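Local coordinates for Mgp-operon protein 3 (Mycoplasma pneumoniae, PDB 6RJ1) that probably takes part in adhesion of the bacterium to host cells, as the extracellular N-terminal domain of the surface protein P40/P90, at residues R230-Y239 / T440-L450; A557-T565 / Y573-T581. All blocks are in the same frame, centred on the assembly; numbering follows the deposited sequence.

Overall arrangement
Contact 1 is the first met along the chain from the N terminus: the loop after strand 229-230 pairs with the start of helix 446-454, closing an excursion of about 200 residues, most of it not modelled. Contact 2 is local by comparison: strand 549-563 runs through a short connection and returns as strand 575-577, making a hairpin. The two contacts follow each other in series, neither nested nor crossed, with centres about 22 Å apart and nearest atoms about 5 Å apart. Strands 229-230 and 549-563 belong to the same branched mixed sheet, so contact 1 fastens a helix beside that sheet and contact 2 lies within it.

Contact 1 (R230-Y239 / T440-L450); sequences RKLNESWPVY and TDALPNVITQL
V446 and W236 form the apolar centre, the valine side chain standing roughly perpendicular to that of the tryptophan. CG2 of V446 sits over one face of the indole in a CH-pi contact, 3.7 Å from the centroid of the W236 five-membered ring, while its CG1 reaches W236 CZ2 on the six-membered ring. With CG1 anti to the backbone N (chi1 168°) and CG2 beside that N, both valine methyls are turned to the indole. Q449 comes up obliquely, its CB 3.5 Å from W236 CZ3, with its amide plane nearly parallel to the ring and its OE1 accepting from I369 N. Two smaller apolar pairs flank this centre. L232 CG meets I447 CD1 at 3.8 Å, and at the other end V238 CG1 packs on L443 CD2, with L443 CD1 lying against the carbonyl oxygen of W236.

The polar edge gathers where the helix begins. The type I turn K231-E234 presents two carbonyls to its first turn: L232 O takes the N-H of I447 in its carbonyl plane, on a lone pair, at 3.0 Å, and E234 O takes that of V446 nearly along the C=O axis. The loop thereby supplies acceptors for N-H groups that have no partner one turn earlier in the helix. Beyond them S235 OG donates to L443 O at 2.7 Å, tilted 23° from the carbonyl plane. Within the turn, K231 N binds E234 OE1 almost straight (172°), met from above the carboxylate plane.

W236 NE1 bonds to V166 O in strand 165-167, and N233 ND2 to F66 O. I447 leans on V64 of strand 64-66 and, with L450, on W477 of strand 477-482, while R230 and P237 touch W256 of helix 253-267.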
# COMPACT_ATOMS: atom_id res chain seq x y z
N ARG A 230 6.97 12.32 10.64
CA ARG A 230 8.27 12.96 10.54
C ARG A 230 8.52 13.58 9.17
O ARG A 230 7.95 13.15 8.16
CB ARG A 230 9.40 11.98 10.92
CG ARG A 230 9.40 11.47 12.36
CD ARG A 230 9.94 12.48 13.35
NE ARG A 230 9.93 11.99 14.73
CZ ARG A 230 8.91 12.15 15.58
NH1 ARG A 230 8.99 11.67 16.81
NH2 ARG A 230 7.81 12.78 15.19
N LYS A 231 9.39 14.60 9.14
CA LYS A 231 9.83 15.26 7.92
C LYS A 231 10.88 14.36 7.25
O LYS A 231 11.42 13.45 7.88
CB LYS A 231 10.39 16.66 8.23
CG LYS A 231 9.32 17.70 8.50
CD LYS A 231 9.84 19.11 8.25
CE LYS A 231 8.71 20.11 8.23
NZ LYS A 231 9.17 21.47 7.86
N LEU A 232 11.14 14.60 5.96
CA LEU A 232 12.06 13.83 5.13
C LEU A 232 13.44 13.58 5.76
O LEU A 232 13.94 12.46 5.70
CB LEU A 232 12.18 14.52 3.76
CG LEU A 232 11.47 13.87 2.56
CD1 LEU A 232 10.17 13.18 2.92
CD2 LEU A 232 11.25 14.89 1.47
N ASN A 233 14.03 14.61 6.39
CA ASN A 233 15.34 14.53 7.04
C ASN A 233 15.27 14.13 8.53
O ASN A 233 16.32 13.94 9.17
CB ASN A 233 16.13 15.83 6.85
CG ASN A 233 16.52 16.06 5.41
OD1 ASN A 233 17.28 15.28 4.82
ND2 ASN A 233 16.00 17.11 4.82
N GLU A 234 14.05 13.98 9.06
CA GLU A 234 13.83 13.54 10.43
C GLU A 234 13.82 12.02 10.43
O GLU A 234 13.75 11.40 9.37
CB GLU A 234 12.50 14.10 10.99
CG GLU A 234 12.57 15.54 11.45
CD GLU A 234 11.27 16.21 11.84
OE1 GLU A 234 10.19 15.61 11.65
OE2 GLU A 234 11.33 17.36 12.34
N SER A 235 13.91 11.40 11.62
CA SER A 235 13.87 9.94 11.74
C SER A 235 12.66 9.50 12.55
O SER A 235 12.29 10.16 13.53
CB SER A 235 15.13 9.42 12.42
OG SER A 235 16.27 9.69 11.62
N TRP A 236 12.09 8.36 12.15
CA TRP A 236 10.98 7.75 12.88
C TRP A 236 11.58 7.05 14.11
O TRP A 236 12.71 6.53 14.02
CB TRP A 236 10.31 6.67 12.03
CG TRP A 236 9.56 7.15 10.84
CD1 TRP A 236 8.62 8.14 10.78
CD2 TRP A 236 9.56 6.53 9.54
NE1 TRP A 236 8.08 8.21 9.52
CE2 TRP A 236 8.64 7.24 8.74
CE3 TRP A 236 10.27 5.46 8.98
CZ2 TRP A 236 8.41 6.91 7.40
CZ3 TRP A 236 10.03 5.13 7.66
CH2 TRP A 236 9.13 5.85 6.88
N PRO A 237 10.87 6.97 15.26
CA PRO A 237 11.42 6.19 16.37
C PRO A 237 11.10 4.70 16.19
O PRO A 237 10.17 4.35 15.46
CB PRO A 237 10.72 6.78 17.60
CG PRO A 237 9.52 7.52 17.08
CD PRO A 237 9.53 7.49 15.58
N VAL A 238 11.88 3.84 16.85
CA VAL A 238 11.66 2.38 16.82
C VAL A 238 10.42 2.06 17.68
O VAL A 238 9.73 1.08 17.45
CB VAL A 238 12.90 1.56 17.27
CG1 VAL A 238 13.68 1.00 16.10
CG2 VAL A 238 13.79 2.31 18.26
N TYR A 239 10.14 2.95 18.66
CA TYR A 239 9.03 2.88 19.60
C TYR A 239 7.76 3.46 18.99
O TYR A 239 7.81 4.42 18.20
CB TYR A 239 9.37 3.63 20.90
CG TYR A 239 10.80 3.41 21.35
CD1 TYR A 239 11.16 2.26 22.05
CD2 TYR A 239 11.79 4.34 21.06
CE1 TYR A 239 12.48 2.03 22.43
CE2 TYR A 239 13.12 4.12 21.44
CZ TYR A 239 13.46 2.97 22.13
OH TYR A 239 14.76 2.76 22.51
N THR A 440 20.81 5.10 22.59
CA THR A 440 20.77 4.17 21.45
C THR A 440 20.73 4.90 20.09
O THR A 440 20.22 6.03 19.99
CB THR A 440 19.63 3.14 21.60
OG1 THR A 440 18.35 3.76 21.41
CG2 THR A 440 19.68 2.37 22.93
N ASP A 441 21.25 4.23 19.04
CA ASP A 441 21.33 4.74 17.66
C ASP A 441 19.94 4.99 17.08
O ASP A 441 19.08 4.10 17.11
CB ASP A 441 22.09 3.77 16.73
CG ASP A 441 23.37 3.19 17.29
OD1 ASP A 441 24.36 3.95 17.42
OD2 ASP A 441 23.40 1.97 17.57
N ALA A 442 19.73 6.21 16.56
CA ALA A 442 18.50 6.57 15.87
C ALA A 442 18.52 5.95 14.47
O ALA A 442 19.60 5.72 13.91
CB ALA A 442 18.39 8.08 15.76
N LEU A 443 17.33 5.65 13.91
CA LEU A 443 17.20 5.07 12.57
C LEU A 443 17.59 6.10 11.52
O LEU A 443 17.44 7.29 11.78
CB LEU A 443 15.73 4.66 12.30
CG LEU A 443 15.03 3.65 13.21
CD1 LEU A 443 13.58 3.52 12.82
CD2 LEU A 443 15.68 2.29 13.14
N PRO A 444 18.01 5.71 10.29
CA PRO A 444 18.26 6.72 9.25
C PRO A 444 16.98 7.48 8.84
O PRO A 444 15.87 7.02 9.13
CB PRO A 444 18.80 5.88 8.08
CG PRO A 444 19.21 4.58 8.67
CD PRO A 444 18.25 4.35 9.78
N ASN A 445 17.14 8.63 8.15
CA ASN A 445 16.10 9.55 7.63
C ASN A 445 14.87 8.84 7.06
O ASN A 445 14.98 7.72 6.55
CB ASN A 445 16.68 10.44 6.50
CG ASN A 445 17.96 11.14 6.80
OD1 ASN A 445 17.98 12.33 7.13
ND2 ASN A 445 19.07 10.43 6.68
N VAL A 446 13.71 9.54 7.05
CA VAL A 446 12.48 9.07 6.43
C VAL A 446 12.75 8.88 4.92
O VAL A 446 12.36 7.85 4.35
CB VAL A 446 11.30 10.05 6.70
CG1 VAL A 446 10.08 9.75 5.82
CG2 VAL A 446 10.91 10.05 8.18
N ILE A 447 13.48 9.84 4.31
CA ILE A 447 13.83 9.82 2.88
C ILE A 447 14.71 8.60 2.52
O ILE A 447 14.52 8.02 1.44
CB ILE A 447 14.43 11.18 2.41
CG1 ILE A 447 14.42 11.29 0.87
CG2 ILE A 447 15.80 11.49 3.01
CD1 ILE A 447 13.05 11.36 0.21
N THR A 448 15.62 8.19 3.42
CA THR A 448 16.47 7.01 3.23
C THR A 448 15.59 5.75 3.29
O THR A 448 15.72 4.87 2.43
CB THR A 448 17.56 7.00 4.32
OG1 THR A 448 18.32 8.20 4.23
CG2 THR A 448 18.46 5.78 4.25
N GLN A 449 14.69 5.68 4.29
CA GLN A 449 13.77 4.56 4.50
C GLN A 449 12.83 4.42 3.33
O GLN A 449 12.54 3.30 2.93
CB GLN A 449 12.95 4.70 5.79
CG GLN A 449 13.77 4.89 7.07
CD GLN A 449 14.54 3.68 7.54
OE1 GLN A 449 14.68 2.65 6.86
NE2 GLN A 449 15.07 3.79 8.75
N LEU A 450 12.39 5.55 2.75
CA LEU A 450 11.53 5.55 1.58
C LEU A 450 12.30 5.05 0.36
O LEU A 450 11.73 4.30 -0.44
CB LEU A 450 10.90 6.93 1.31
CG LEU A 450 9.87 7.44 2.32
CD1 LEU A 450 9.63 8.92 2.14
CD2 LEU A 450 8.58 6.67 2.25

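Contact 2 (A557-T565 / Y573-T581); sequences AGAVGYDMT and YNQALAWST
G561 and L577 form an antiparallel hydrogen-bonded pair, followed by the non-hydrogen-bonded pair Y562-A576, in strands whose axes approach to 4.5 Å at 135°. L577 N donates almost straight to G561 O (2.8 Å), though from 40° above the carbonyl plane; two residues on, D563 N reaches Q575 O at 3.2 Å. A water replaces the direct return bond of the first pair, accepting from G561 N and donating to L577 O.

Side-chain contact is modest. V560 CG1, set beside its own backbone N (chi1 -66°), meets A578 CB at 3.7 Å, and V560 CB lies near the carbonyl oxygen of L577. Y562 and A576 share a face of the sheet, where Y562 CB rests near A576 CA at 4.0 Å; the phenol continues away to bond through OH with D163 O. Toward the turn, the T565 side chain comes across that of Y573 nearly perpendicular to it. T565 O lies in the plane of the Y573 ring at its edge, 3.4 Å from CD1, and T565 CG2 touches Y573 CB. A second water donates to D563 O and T565 O and accepts from N574 N, bridging the strands where direct pairing ends. D563 OD2 bonds to T572 OG1 in the connection, and D563 OD1 takes a weak bond from T565 N.

Strand 650-654 lies along 549-563, and 220-222 along 575-577. The arrangement is that of an antiparallel beta hairpin with water inserted into its pairing, here built into a larger mixed sheet within the MgpC adhesin region.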
# COMPACT_ATOMS: atom_id res chain seq x y z
N ALA A 557 -2.38 4.97 -0.22
CA ALA A 557 -1.96 5.35 1.13
C ALA A 557 -2.70 6.66 1.48
O ALA A 557 -2.99 7.45 0.58
CB ALA A 557 -0.46 5.56 1.16
N GLY A 558 -3.03 6.85 2.76
CA GLY A 558 -3.72 8.05 3.21
C GLY A 558 -2.87 9.29 3.01
O GLY A 558 -1.76 9.35 3.51
N ALA A 559 -3.36 10.26 2.22
CA ALA A 559 -2.63 11.50 1.96
C ALA A 559 -3.58 12.68 2.13
O ALA A 559 -4.53 12.88 1.35
CB ALA A 559 -2.01 11.49 0.58
N VAL A 560 -3.36 13.44 3.21
CA VAL A 560 -4.22 14.56 3.59
C VAL A 560 -3.41 15.83 3.87
O VAL A 560 -2.18 15.84 3.73
CB VAL A 560 -5.13 14.16 4.79
CG1 VAL A 560 -6.13 13.09 4.40
CG2 VAL A 560 -4.33 13.75 6.01
N GLY A 561 -4.12 16.90 4.25
CA GLY A 561 -3.50 18.17 4.60
C GLY A 561 -3.36 18.33 6.10
O GLY A 561 -3.96 17.59 6.88
N TYR A 562 -2.54 19.30 6.53
CA TYR A 562 -2.34 19.62 7.94
C TYR A 562 -2.05 21.11 8.11
O TYR A 562 -1.38 21.70 7.26
CB TYR A 562 -1.31 18.69 8.62
CG TYR A 562 0.15 19.06 8.44
CD1 TYR A 562 0.90 18.52 7.41
CD2 TYR A 562 0.80 19.86 9.38
CE1 TYR A 562 2.26 18.81 7.27
CE2 TYR A 562 2.14 20.18 9.23
CZ TYR A 562 2.87 19.66 8.17
OH TYR A 562 4.20 19.97 8.05
N ASP A 563 -2.60 21.72 9.17
CA ASP A 563 -2.42 23.16 9.41
C ASP A 563 -1.05 23.49 9.98
O ASP A 563 -0.69 22.98 11.04
CB ASP A 563 -3.55 23.72 10.30
CG ASP A 563 -3.87 25.19 10.09
OD1 ASP A 563 -3.07 25.90 9.43
OD2 ASP A 563 -4.92 25.64 10.61
N MET A 564 -0.32 24.36 9.27
CA MET A 564 1.03 24.85 9.59
C MET A 564 1.00 26.02 10.59
O MET A 564 2.07 26.47 11.01
CB MET A 564 1.71 25.34 8.30
CG MET A 564 2.12 24.25 7.34
SD MET A 564 3.54 23.27 7.87
CE MET A 564 4.74 24.53 8.16
N THR A 565 -0.20 26.53 10.94
CA THR A 565 -0.39 27.68 11.82
C THR A 565 0.37 27.59 13.16
O THR A 565 0.56 26.51 13.73
CB THR A 565 -1.88 28.00 12.03
OG1 THR A 565 -1.99 29.29 12.63
CG2 THR A 565 -2.63 26.95 12.88
N TYR A 573 -5.56 24.19 14.64
CA TYR A 573 -4.15 24.21 15.05
C TYR A 573 -3.72 22.84 15.54
O TYR A 573 -4.45 22.23 16.33
CB TYR A 573 -3.93 25.27 16.15
CG TYR A 573 -2.63 25.14 16.92
CD1 TYR A 573 -1.42 25.55 16.37
CD2 TYR A 573 -2.62 24.62 18.22
CE1 TYR A 573 -0.23 25.44 17.08
CE2 TYR A 573 -1.43 24.50 18.94
CZ TYR A 573 -0.23 24.91 18.37
OH TYR A 573 0.94 24.79 19.08
N ASN A 574 -2.54 22.37 15.08
CA ASN A 574 -1.93 21.08 15.44
C ASN A 574 -2.79 19.88 15.01
O ASN A 574 -2.75 18.83 15.65
CB ASN A 574 -1.61 21.04 16.96
CG ASN A 574 -0.21 20.62 17.37
OD1 ASN A 574 0.56 20.04 16.61
ND2 ASN A 574 0.13 20.90 18.62
N GLN A 575 -3.56 20.03 13.92
CA GLN A 575 -4.41 18.94 13.45
C GLN A 575 -4.33 18.71 11.93
O GLN A 575 -4.00 19.63 11.17
CB GLN A 575 -5.87 19.10 13.93
CG GLN A 575 -6.82 19.81 12.96
CD GLN A 575 -8.27 19.50 13.22
OE1 GLN A 575 -8.86 19.93 14.21
NE2 GLN A 575 -8.88 18.75 12.33
N ALA A 576 -4.61 17.46 11.53
CA ALA A 576 -4.68 17.04 10.14
C ALA A 576 -6.11 17.29 9.67
O ALA A 576 -7.02 17.29 10.49
CB ALA A 576 -4.33 15.57 10.01
N LEU A 577 -6.29 17.54 8.37
CA LEU A 577 -7.61 17.82 7.82
C LEU A 577 -8.04 16.70 6.90
O LEU A 577 -7.58 16.59 5.76
CB LEU A 577 -7.64 19.20 7.14
CG LEU A 577 -7.20 20.38 8.01
CD1 LEU A 577 -6.68 21.49 7.17
CD2 LEU A 577 -8.32 20.84 8.90
N ALA A 578 -8.90 15.82 7.43
CA ALA A 578 -9.42 14.62 6.78
C ALA A 578 -10.84 14.36 7.24
O ALA A 578 -11.19 14.67 8.38
CB ALA A 578 -8.55 13.42 7.14
N TRP A 579 -11.67 13.79 6.36
CA TRP A 579 -13.07 13.50 6.70
C TRP A 579 -13.59 12.29 5.94
O TRP A 579 -13.06 11.94 4.87
CB TRP A 579 -13.96 14.73 6.45
CG TRP A 579 -13.90 15.22 5.03
CD1 TRP A 579 -14.64 14.76 3.98
CD2 TRP A 579 -12.98 16.18 4.49
NE1 TRP A 579 -14.24 15.37 2.82
CE2 TRP A 579 -13.22 16.25 3.11
CE3 TRP A 579 -11.97 16.98 5.05
CZ2 TRP A 579 -12.52 17.13 2.27
CZ3 TRP A 579 -11.24 17.81 4.21
CH2 TRP A 579 -11.54 17.90 2.85
N SER A 580 -14.67 11.68 6.46
CA SER A 580 -15.36 10.53 5.88
C SER A 580 -16.02 10.95 4.55
O SER A 580 -16.72 11.98 4.50
CB SER A 580 -16.41 10.02 6.85
OG SER A 580 -17.29 9.09 6.23
N THR A 581 -15.80 10.15 3.49
CA THR A 581 -16.36 10.41 2.16
C THR A 581 -17.39 9.36 1.75
O THR A 581 -17.61 9.15 0.56
CB THR A 581 -15.27 10.56 1.12
OG1 THR A 581 -14.51 9.35 1.06
CG2 THR A 581 -14.39 11.76 1.37
O HOH W 1 -6.64 17.99 3.67
O HOH W 2 -0.35 23.70 13.60